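PDB 3E0X: lipase-esterase related protein from Clostridium acetobutylicum, which is of unknown specific function but has the alpha/beta hydrolase fold and probably acts as a hydrolase, perhaps a lipase or esterase. Local coordinates for residues Ser15-Leu20 / Glu40-Ile45; Val191-Ala196 / Ser217-Phe222; Glu199-Val204 / Gly225-Leu230. All blocks are in the same frame, centred on the assembly; numbering follows the deposited sequence.

Interaction 1 of 3, residues Ser15-Leu20 / Glu40-Ile45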
loop_
_atom_site.group_PDB
_atom_site.type_symbol
_atom_site.label_atom_id
_atom_site.label_comp_id
_atom_site.label_asym_id
_atom_site.label_seq_id
_atom_site.Cartn_x
_atom_site.Cartn_y
_atom_site.Cartn_z
ATOM N N SER A 15 -6.146 -0.296 -21.724
ATOM C CA SER A 15 -4.931 -1.119 -21.588
ATOM C C SER A 15 -5.287 -2.534 -21.099
ATOM O O SER A 15 -6.179 -2.694 -20.262
ATOM C CB SER A 15 -3.965 -0.506 -20.578
ATOM O OG SER A 15 -2.879 -1.386 -20.311
ATOM N N PRO A 16 -4.570 -3.552 -21.603
ATOM C CA PRO A 16 -4.773 -4.934 -21.122
ATOM C C PRO A 16 -4.246 -5.117 -19.698
ATOM O O PRO A 16 -4.568 -6.113 -19.058
ATOM C CB PRO A 16 -3.936 -5.773 -22.100
ATOM C CG PRO A 16 -2.961 -4.839 -22.710
ATOM C CD PRO A 16 -3.572 -3.470 -22.691
ATOM N N ASN A 17 -3.475 -4.131 -19.235
ATOM C CA ASN A 17 -2.855 -4.218 -17.939
ATOM C C ASN A 17 -3.537 -3.259 -16.965
ATOM O O ASN A 17 -3.559 -2.029 -17.157
ATOM C CB ASN A 17 -1.349 -3.993 -18.092
ATOM C CG ASN A 17 -0.793 -4.665 -19.360
ATOM O OD1 ASN A 17 -1.005 -5.862 -19.592
ATOM N ND2 ASN A 17 -0.119 -3.886 -20.198
ATOM N N THR A 18 -4.132 -3.847 -15.937
ATOM C CA THR A 18 -4.879 -3.099 -14.941
ATOM C C THR A 18 -4.053 -3.039 -13.669
ATOM O O THR A 18 -3.584 -4.073 -13.196
ATOM C CB THR A 18 -6.246 -3.801 -14.664
ATOM O OG1 THR A 18 -7.059 -3.733 -15.843
ATOM C CG2 THR A 18 -6.976 -3.164 -13.519
ATOM N N LEU A 19 -3.889 -1.834 -13.130
ATOM C CA LEU A 19 -3.157 -1.663 -11.891
ATOM C C LEU A 19 -4.145 -1.184 -10.860
ATOM O O LEU A 19 -4.802 -0.135 -11.040
ATOM C CB LEU A 19 -2.061 -0.622 -12.068
ATOM C CG LEU A 19 -1.029 -0.784 -13.188
ATOM C CD1 LEU A 19 0.076 0.306 -13.135
ATOM C CD2 LEU A 19 -0.406 -2.145 -13.199
ATOM N N LEU A 20 -4.265 -1.944 -9.778
ATOM C CA LEU A 20 -5.166 -1.567 -8.692
ATOM C C LEU A 20 -4.284 -1.137 -7.512
ATOM O O LEU A 20 -3.522 -1.946 -6.970
ATOM C CB LEU A 20 -6.064 -2.763 -8.324
ATOM C CG LEU A 20 -7.046 -2.521 -7.181
ATOM C CD1 LEU A 20 -8.013 -1.414 -7.471
ATOM C CD2 LEU A 20 -7.816 -3.783 -6.860
ATOM N N GLU A 40 0.594 6.203 -16.882
ATOM C CA GLU A 40 -0.550 6.595 -17.715
ATOM C C GLU A 40 -0.862 5.650 -18.850
ATOM O O GLU A 40 -1.971 5.702 -19.405
ATOM C CB GLU A 40 -0.339 8.017 -18.249
ATOM C CG GLU A 40 -0.646 9.046 -17.220
ATOM C CD GLU A 40 -0.659 10.442 -17.782
ATOM O OE1 GLU A 40 -1.033 10.604 -18.968
ATOM O OE2 GLU A 40 -0.308 11.370 -17.016
ATOM N N ASP A 41 0.069 4.758 -19.179
ATOM C CA ASP A 41 -0.150 3.790 -20.251
ATOM C C ASP A 41 -0.965 2.585 -19.778
ATOM O O ASP A 41 -1.332 1.708 -20.582
ATOM C CB ASP A 41 1.184 3.306 -20.855
ATOM C CG ASP A 41 1.802 4.322 -21.826
ATOM O OD1 ASP A 41 1.048 5.103 -22.435
ATOM O OD2 ASP A 41 3.046 4.335 -21.995
ATOM N N TYR A 42 -1.231 2.539 -18.474
ATOM C CA TYR A 42 -1.958 1.421 -17.880
ATOM C C TYR A 42 -3.343 1.824 -17.403
ATOM O O TYR A 42 -3.656 3.005 -17.275
ATOM C CB TYR A 42 -1.157 0.870 -16.717
ATOM C CG TYR A 42 0.282 0.593 -17.066
ATOM C CD1 TYR A 42 0.620 -0.260 -18.122
ATOM C CD2 TYR A 42 1.315 1.195 -16.354
ATOM C CE1 TYR A 42 1.950 -0.516 -18.447
ATOM C CE2 TYR A 42 2.639 0.944 -16.662
ATOM C CZ TYR A 42 2.954 0.091 -17.705
ATOM O OH TYR A 42 4.285 -0.133 -17.968
ATOM N N ASN A 43 -4.191 0.824 -17.164
ATOM C CA ASN A 43 -5.550 1.057 -16.718
ATOM C C ASN A 43 -5.484 1.162 -15.199
ATOM O O ASN A 43 -5.362 0.147 -14.524
ATOM C CB ASN A 43 -6.445 -0.097 -17.175
ATOM C CG ASN A 43 -7.859 0.036 -16.677
ATOM O OD1 ASN A 43 -8.395 1.141 -16.598
ATOM N ND2 ASN A 43 -8.478 -1.097 -16.339
ATOM N N CYS A 44 -5.521 2.388 -14.671
ATOM C CA CYS A 44 -5.227 2.618 -13.252
ATOM C C CYS A 44 -6.494 2.815 -12.436
ATOM O O CYS A 44 -7.322 3.704 -12.723
ATOM C CB CYS A 44 -4.326 3.850 -13.079
ATOM S SG CYS A 44 -2.688 3.712 -13.843
ATOM N N ILE A 45 -6.619 2.014 -11.382
ATOM C CA ILE A 45 -7.768 2.073 -10.485
ATOM C C ILE A 45 -7.201 2.318 -9.095
ATOM O O ILE A 45 -6.406 1.530 -8.610
ATOM C CB ILE A 45 -8.592 0.739 -10.518
ATOM C CG1 ILE A 45 -9.077 0.434 -11.952
ATOM C CG2 ILE A 45 -9.783 0.835 -9.601
ATOM C CD1 ILE A 45 -9.592 -1.027 -12.166
#
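Main-chain hydrogen bonds tie strand residues 18-20 to 43-45 as neighbouring parallel strands, with T18, L19 and L20 abreast of N43, C44 and I45. The three bonds come in the parallel pattern, L19 donating through its N-H and accepting at its carbonyl, with partners on both sides of C44. L19 N donates to N43 O over 2.8 Å, meeting it from above the carbonyl plane, whereas I45 N points almost straight down the C=O axis of L19. N43 N reaches N17 O at 2.9 Å, starting the pairing one residue before the strand.

A side-chain bond runs beside these. T18 and N43 project the same way, and N43 ND2 donates to T18 OG1 at 3.0 Å, with the hydroxyl close to the amide plane. The other end of that amide, OD1, is bonded to H9 of strand 7-11, so both ends of the buried amide are engaged. Before the strand, S15 OG lies anti to its own backbone N (chi1 172°) and accepts from N17 N at 3.0 Å, an ST turn.

Apolar contacts occupy both faces of the sheet. On the face of T18 and L20, T18 CG2 touches I45 CD1 and L20 CD1 rests on I45 CG2, each pair at 3.6 Å. On the face of L19 and C44, the side chains of L19 and Y42 cross obliquely, with L19 CD1 3.6 Å from Y42 CD2.

With strand 86-91 bonded to the far edge of strand 18-22, and strand 7-11 beyond 43-47, this is the parallel beta-sheet pairing near one end of an alpha/beta hydrolase sheet.

Interaction 2 of 3, residues Val191-Ala196 / Ser217-Phe222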
loop_
_atom_site.group_PDB
_atom_site.type_symbol
_atom_site.label_atom_id
_atom_site.label_comp_id
_atom_site.label_asym_id
_atom_site.label_seq_id
_atom_site.Cartn_x
_atom_site.Cartn_y
_atom_site.Cartn_z
ATOM N N VAL A 191 5.732 -11.592 -6.961
ATOM C CA VAL A 191 5.635 -10.492 -5.998
ATOM C C VAL A 191 6.904 -9.677 -6.078
ATOM O O VAL A 191 7.996 -10.251 -6.113
ATOM C CB VAL A 191 5.519 -11.051 -4.552
ATOM C CG1 VAL A 191 5.598 -9.922 -3.515
ATOM C CG2 VAL A 191 4.203 -11.793 -4.370
ATOM N N LYS A 192 6.766 -8.352 -6.143
ATOM C CA LYS A 192 7.956 -7.490 -6.082
ATOM C C LYS A 192 7.840 -6.555 -4.895
ATOM O O LYS A 192 6.780 -5.971 -4.690
ATOM C CB LYS A 192 8.146 -6.638 -7.353
ATOM C CG LYS A 192 9.348 -5.718 -7.312
ATOM C CD LYS A 192 9.697 -5.207 -8.688
ATOM C CE LYS A 192 10.986 -4.419 -8.619
ATOM N NZ LYS A 192 11.410 -3.948 -9.975
ATOM N N ALA A 193 8.913 -6.429 -4.117
ATOM C CA ALA A 193 8.940 -5.476 -3.016
ATOM C C ALA A 193 9.842 -4.316 -3.444
ATOM O O ALA A 193 10.906 -4.551 -4.045
ATOM C CB ALA A 193 9.471 -6.137 -1.764
ATOM N N ILE A 194 9.435 -3.076 -3.134
ATOM C CA ILE A 194 10.203 -1.862 -3.478
ATOM C C ILE A 194 10.249 -1.031 -2.204
ATOM O O ILE A 194 9.208 -0.798 -1.597
ATOM C CB ILE A 194 9.496 -1.032 -4.581
ATOM C CG1 ILE A 194 9.387 -1.839 -5.871
ATOM C CG2 ILE A 194 10.279 0.261 -4.849
ATOM C CD1 ILE A 194 8.436 -1.188 -6.879
ATOM N N VAL A 195 11.438 -0.572 -1.807
ATOM C CA VAL A 195 11.573 0.119 -0.511
ATOM C C VAL A 195 12.853 0.944 -0.523
ATOM O O VAL A 195 13.761 0.653 -1.297
ATOM C CB VAL A 195 11.640 -0.915 0.654
ATOM C CG1 VAL A 195 12.913 -1.736 0.613
ATOM C CG2 VAL A 195 11.458 -0.267 2.021
ATOM N N ALA A 196 12.906 1.972 0.336
ATOM C CA ALA A 196 14.127 2.757 0.532
ATOM C C ALA A 196 14.918 2.203 1.721
ATOM O O ALA A 196 14.346 1.908 2.798
ATOM C CB ALA A 196 13.753 4.203 0.780
ATOM N N SER A 217 9.827 -13.970 -6.785
ATOM C CA SER A 217 9.879 -12.654 -6.162
ATOM C C SER A 217 11.048 -11.803 -6.632
ATOM O O SER A 217 12.071 -12.315 -7.121
ATOM C CB SER A 217 9.902 -12.801 -4.640
ATOM O OG SER A 217 11.093 -13.446 -4.228
ATOM N N GLU A 218 10.879 -10.490 -6.486
ATOM C CA GLU A 218 11.897 -9.518 -6.849
ATOM C C GLU A 218 11.973 -8.489 -5.746
ATOM O O GLU A 218 11.001 -8.270 -5.034
ATOM C CB GLU A 218 11.541 -8.796 -8.156
ATOM C CG GLU A 218 11.251 -9.714 -9.345
ATOM C CD GLU A 218 12.471 -10.400 -9.900
ATOM O OE1 GLU A 218 13.620 -10.060 -9.525
ATOM O OE2 GLU A 218 12.266 -11.308 -10.739
ATOM N N LEU A 219 13.125 -7.830 -5.639
ATOM C CA LEU A 219 13.316 -6.816 -4.611
ATOM C C LEU A 219 14.099 -5.664 -5.213
ATOM O O LEU A 219 15.129 -5.891 -5.875
ATOM C CB LEU A 219 14.040 -7.422 -3.411
ATOM C CG LEU A 219 14.552 -6.421 -2.383
ATOM C CD1 LEU A 219 13.390 -5.751 -1.655
ATOM C CD2 LEU A 219 15.471 -7.150 -1.417
ATOM N N LYS A 220 13.610 -4.432 -5.020
ATOM C CA LYS A 220 14.386 -3.240 -5.385
ATOM C C LYS A 220 14.566 -2.370 -4.153
ATOM O O LYS A 220 13.576 -1.985 -3.505
ATOM C CB LYS A 220 13.706 -2.430 -6.478
ATOM C CG LYS A 220 14.304 -1.030 -6.647
ATOM C CD LYS A 220 15.730 -1.075 -7.213
ATOM C CE LYS A 220 16.261 0.328 -7.366
ATOM N NZ LYS A 220 17.594 0.370 -8.042
ATOM N N ILE A 221 15.829 -2.075 -3.815
ATOM C CA ILE A 221 16.127 -1.197 -2.679
ATOM C C ILE A 221 16.704 0.106 -3.226
ATOM O O ILE A 221 17.782 0.110 -3.812
ATOM C CB ILE A 221 17.119 -1.846 -1.686
ATOM C CG1 ILE A 221 16.589 -3.192 -1.175
ATOM C CG2 ILE A 221 17.390 -0.904 -0.533
ATOM C CD1 ILE A 221 17.656 -4.025 -0.441
ATOM N N PHE A 222 15.972 1.198 -3.059
ATOM C CA PHE A 222 16.514 2.528 -3.354
ATOM C C PHE A 222 17.381 2.996 -2.184
ATOM O O PHE A 222 17.077 2.673 -1.031
ATOM C CB PHE A 222 15.380 3.529 -3.573
ATOM C CG PHE A 222 14.676 3.367 -4.886
ATOM C CD1 PHE A 222 15.083 4.098 -6.007
ATOM C CD2 PHE A 222 13.590 2.504 -5.005
ATOM C CE1 PHE A 222 14.428 3.944 -7.236
ATOM C CE2 PHE A 222 12.929 2.349 -6.234
ATOM C CZ PHE A 222 13.345 3.070 -7.328
#
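Strands 191-196 and 217-222 run parallel along their whole length, V191 level with S217 and A196 with F222, their axes 4.6 Å apart at closest approach. Five main-chain hydrogen bonds join them. A193 sits at the centre of the pattern: its N-H donates to E218 O and its carbonyl receives K220 N, the latter nearly along the C=O axis at 2.9 Å. V195 repeats the arrangement two residues on, with a longer bond of 3.1 Å from V195 N to K220 O.

The close packing includes A193 and L219 on one face and I194 and F222 on the other. The leucine has CG anti to its backbone N (chi1 168°), and this together with chi2 (68°) brings CD1 back over the neighbouring strand, 3.6 Å from A193 O and 3.9 Å from A193 CB. On the opposite face I194 CG2 meets the edge of the F222 ring, in its plane and 3.6 Å from CE2. K220 bends at chi2 (68°) and lays its CE over the centre of that ring, 3.9 Å above the plane, so the phenyl group meets an edge partner and a face partner.

Toward the other end of the same face the contact loosens, and E218 is exposed to solvent. K192 is extended, its aliphatic part passing E218 CB obliquely and K220 CB alongside, while E218 bends away with its carboxylate. The ammonium of K192 forms its salt bridge outside the pair, with E240.

Helix 204-213, which links the strands in this beta-alpha-beta unit, lies against the face of V191, V195, L219 and I221. Helices 229-232 and 234-242 pack on I194 and F222 of the other face; strand 109-115 bonds to the inner edge of 191-196, and 217-222 is the edge strand on this side of the sheet.

Interaction 3 of 3, residues Glu199-Val204 / Gly225-Leu230. With OXE (ortho-xylene), chain C.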
loop_
_atom_site.group_PDB
_atom_site.type_symbol
_atom_site.label_atom_id
_atom_site.label_comp_id
_atom_site.label_asym_id
_atom_site.label_seq_id
_atom_site.Cartn_x
_atom_site.Cartn_y
_atom_site.Cartn_z
ATOM N N GLU A 199 14.566 3.668 5.325
ATOM C CA GLU A 199 13.332 3.561 6.124
ATOM C C GLU A 199 13.564 3.383 7.608
ATOM O O GLU A 199 14.389 2.541 8.015
ATOM C CB GLU A 199 12.511 2.358 5.677
ATOM C CG GLU A 199 11.662 2.643 4.472
ATOM C CD GLU A 199 10.294 3.182 4.823
ATOM O OE1 GLU A 199 9.491 3.339 3.880
ATOM O OE2 GLU A 199 10.023 3.468 6.023
ATOM N N LEU A 200 12.780 4.131 8.390
ATOM C CA LEU A 200 12.627 3.923 9.823
ATOM C C LEU A 200 11.352 3.169 10.162
ATOM O O LEU A 200 11.249 2.576 11.224
ATOM C CB LEU A 200 12.572 5.286 10.551
ATOM C CG LEU A 200 13.842 6.114 10.499
ATOM C CD1 LEU A 200 13.555 7.434 11.181
ATOM C CD2 LEU A 200 15.012 5.445 11.200
ATOM N N LEU A 201 10.362 3.233 9.279
ATOM C CA LEU A 201 9.040 2.704 9.575
ATOM C C LEU A 201 8.857 1.333 8.965
ATOM O O LEU A 201 8.860 0.346 9.702
ATOM C CB LEU A 201 7.962 3.687 9.104
ATOM C CG LEU A 201 6.520 3.398 9.520
ATOM C CD1 LEU A 201 6.339 3.571 11.040
ATOM C CD2 LEU A 201 5.577 4.328 8.755
ATOM N N THR A 202 8.733 1.247 7.633
ATOM C CA THR A 202 8.669 -0.068 6.971
ATOM C C THR A 202 10.108 -0.425 6.550
ATOM O O THR A 202 10.550 -0.148 5.438
ATOM C CB THR A 202 7.675 -0.054 5.816
ATOM O OG1 THR A 202 8.038 0.954 4.872
ATOM C CG2 THR A 202 6.267 0.264 6.359
ATOM N N LEU A 203 10.844 -0.982 7.511
ATOM C CA LEU A 203 12.257 -1.299 7.368
ATOM C C LEU A 203 12.562 -2.144 6.159
ATOM O O LEU A 203 11.756 -2.973 5.741
ATOM C CB LEU A 203 12.760 -2.068 8.600
ATOM C CG LEU A 203 12.611 -1.435 9.976
ATOM C CD1 LEU A 203 13.002 -2.473 11.034
ATOM C CD2 LEU A 203 13.478 -0.175 10.054
ATOM N N VAL A 204 13.749 -1.951 5.602
ATOM C CA VAL A 204 14.136 -2.729 4.437
ATOM C C VAL A 204 14.086 -4.240 4.781
ATOM O O VAL A 204 13.748 -5.086 3.932
ATOM C CB VAL A 204 15.483 -2.250 3.858
ATOM C CG1 VAL A 204 16.583 -2.320 4.891
ATOM C CG2 VAL A 204 15.833 -3.030 2.609
ATOM N N GLY A 225 14.981 8.068 0.261
ATOM C CA GLY A 225 13.587 8.409 0.003
ATOM C C GLY A 225 12.684 8.192 1.221
ATOM O O GLY A 225 11.598 8.763 1.307
ATOM N N LYS A 226 13.127 7.350 2.159
ATOM C CA LYS A 226 12.339 7.035 3.350
ATOM C C LYS A 226 10.891 6.666 2.973
ATOM O O LYS A 226 10.677 6.100 1.889
ATOM C CB LYS A 226 12.456 8.174 4.383
ATOM C CG LYS A 226 13.852 8.215 5.005
ATOM C CD LYS A 226 14.052 9.404 5.951
ATOM C CE LYS A 226 15.507 9.465 6.453
ATOM N NZ LYS A 226 15.893 10.850 6.933
ATOM N N HIS A 227 9.910 6.958 3.823
ATOM C CA HIS A 227 8.570 6.395 3.613
ATOM C C HIS A 227 7.786 7.136 2.518
ATOM O O HIS A 227 6.728 6.663 2.062
ATOM C CB HIS A 227 7.800 6.345 4.939
ATOM C CG HIS A 227 6.689 5.354 4.955
ATOM N ND1 HIS A 227 6.887 4.018 4.692
ATOM C CD2 HIS A 227 5.379 5.497 5.258
ATOM C CE1 HIS A 227 5.726 3.388 4.787
ATOM N NE2 HIS A 227 4.797 4.262 5.133
ATOM N N PHE A 228 8.300 8.297 2.103
ATOM C CA PHE A 228 7.689 9.041 0.994
ATOM C C PHE A 228 8.418 8.804 -0.326
ATOM O O PHE A 228 8.299 9.597 -1.248
ATOM C CB PHE A 228 7.572 10.540 1.330
ATOM C CG PHE A 228 6.173 10.973 1.720
ATOM C CD1 PHE A 228 5.241 10.076 2.256
ATOM C CD2 PHE A 228 5.819 12.319 1.604
ATOM C CE1 PHE A 228 3.971 10.519 2.644
ATOM C CE2 PHE A 228 4.560 12.768 1.968
ATOM C CZ PHE A 228 3.626 11.880 2.495
ATOM N N LEU A 229 9.127 7.683 -0.427
ATOM C CA LEU A 229 9.738 7.266 -1.691
ATOM C C LEU A 229 8.758 7.402 -2.857
ATOM O O LEU A 229 9.133 7.875 -3.922
ATOM C CB LEU A 229 10.202 5.810 -1.584
ATOM C CG LEU A 229 10.820 5.167 -2.825
ATOM C CD1 LEU A 229 12.146 5.841 -3.223
ATOM C CD2 LEU A 229 11.026 3.654 -2.592
ATOM N N LEU A 230 7.501 7.005 -2.649
ATOM C CA LEU A 230 6.496 7.013 -3.745
ATOM C C LEU A 230 6.088 8.422 -4.183
ATOM O O LEU A 230 5.364 8.574 -5.187
ATOM C CB LEU A 230 5.225 6.214 -3.358
ATOM C CG LEU A 230 4.164 6.909 -2.470
ATOM C CD1 LEU A 230 2.912 6.038 -2.389
ATOM C CD2 LEU A 230 4.633 7.311 -1.067
HETATM C C1 OXE C . 2.352 5.856 6.754
HETATM C C2 OXE C . 1.575 6.413 5.623
HETATM C C3 OXE C . 1.537 7.789 5.413
HETATM C C4 OXE C . 2.257 8.619 6.278
HETATM C C5 OXE C . 2.987 8.106 7.357
HETATM C C6 OXE C . 3.052 6.722 7.596
HETATM C "C1'" OXE C . 2.398 4.361 6.943
HETATM C "C2'" OXE C . 0.819 5.485 4.722
HETATM O O HOH W 1 10.407 3.200 1.411
#
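The carboxylate of E199 stands steeply against the imidazole of H227, the two planes 76° apart, yet one oxygen lies almost exactly in the ring plane. H227 ND1 donates to that oxygen, E199 OE1, over 2.8 Å on its syn lone pair, with an N-H...O angle of 162°. The bend of E199 at chi2 (-89°) turns the group to the ring. Its other oxygen, OE2, is gripped by its own loop: L201 N approaches along the anti lone pair and T202 N comes from above the carboxylate plane, at 3.0 Å. A water donates to both E199 OE1, at 2.6 Å, and K226 O, bridging the segments. These contacts fix the carboxylate and would favour a negative charge on it, probably making NE2 of H227 more basic.

L201 CD2 sits over one face of the imidazole, 3.8 Å from its centroid, a CH-pi contact offset toward the rim. T202 crosses the histidine at about a right angle, with CG2 3.5 Å from H227 CE1. At the far edge the methyl carbon C1' of ortho-xylene lies 3.0 Å from H227 NE2, and L201 CD2 also touches the ligand.

H227 further contacts S92, in a GxSxG sequence consistent with a nucleophile elbow. The arrangement resembles the acid-histidine pair of the catalytic triad in alpha/beta hydrolases, here lining the ligand pocket.

Overall arrangement
Interactions 1 and 2 belong to the same mixed sheet, their centres about 20 Å apart, with strands 86-91 and 109-115 between the two pairs. Interaction 1 closes along the chain before the others open, whereas interactions 2 and 3 alternate: each strand of interaction 2 is followed by one segment of interaction 3. Their centres are about 12 Å apart and they touch, A196 CB meeting K226 N and F222 CD2 meeting L229 CD2. The parallel register of the two strands thus brings the loops after them together beside the ortho-xylene pocket. Interaction 1, about 25 Å from interaction 3 between centres, lies toward the opposite edge of the sheet.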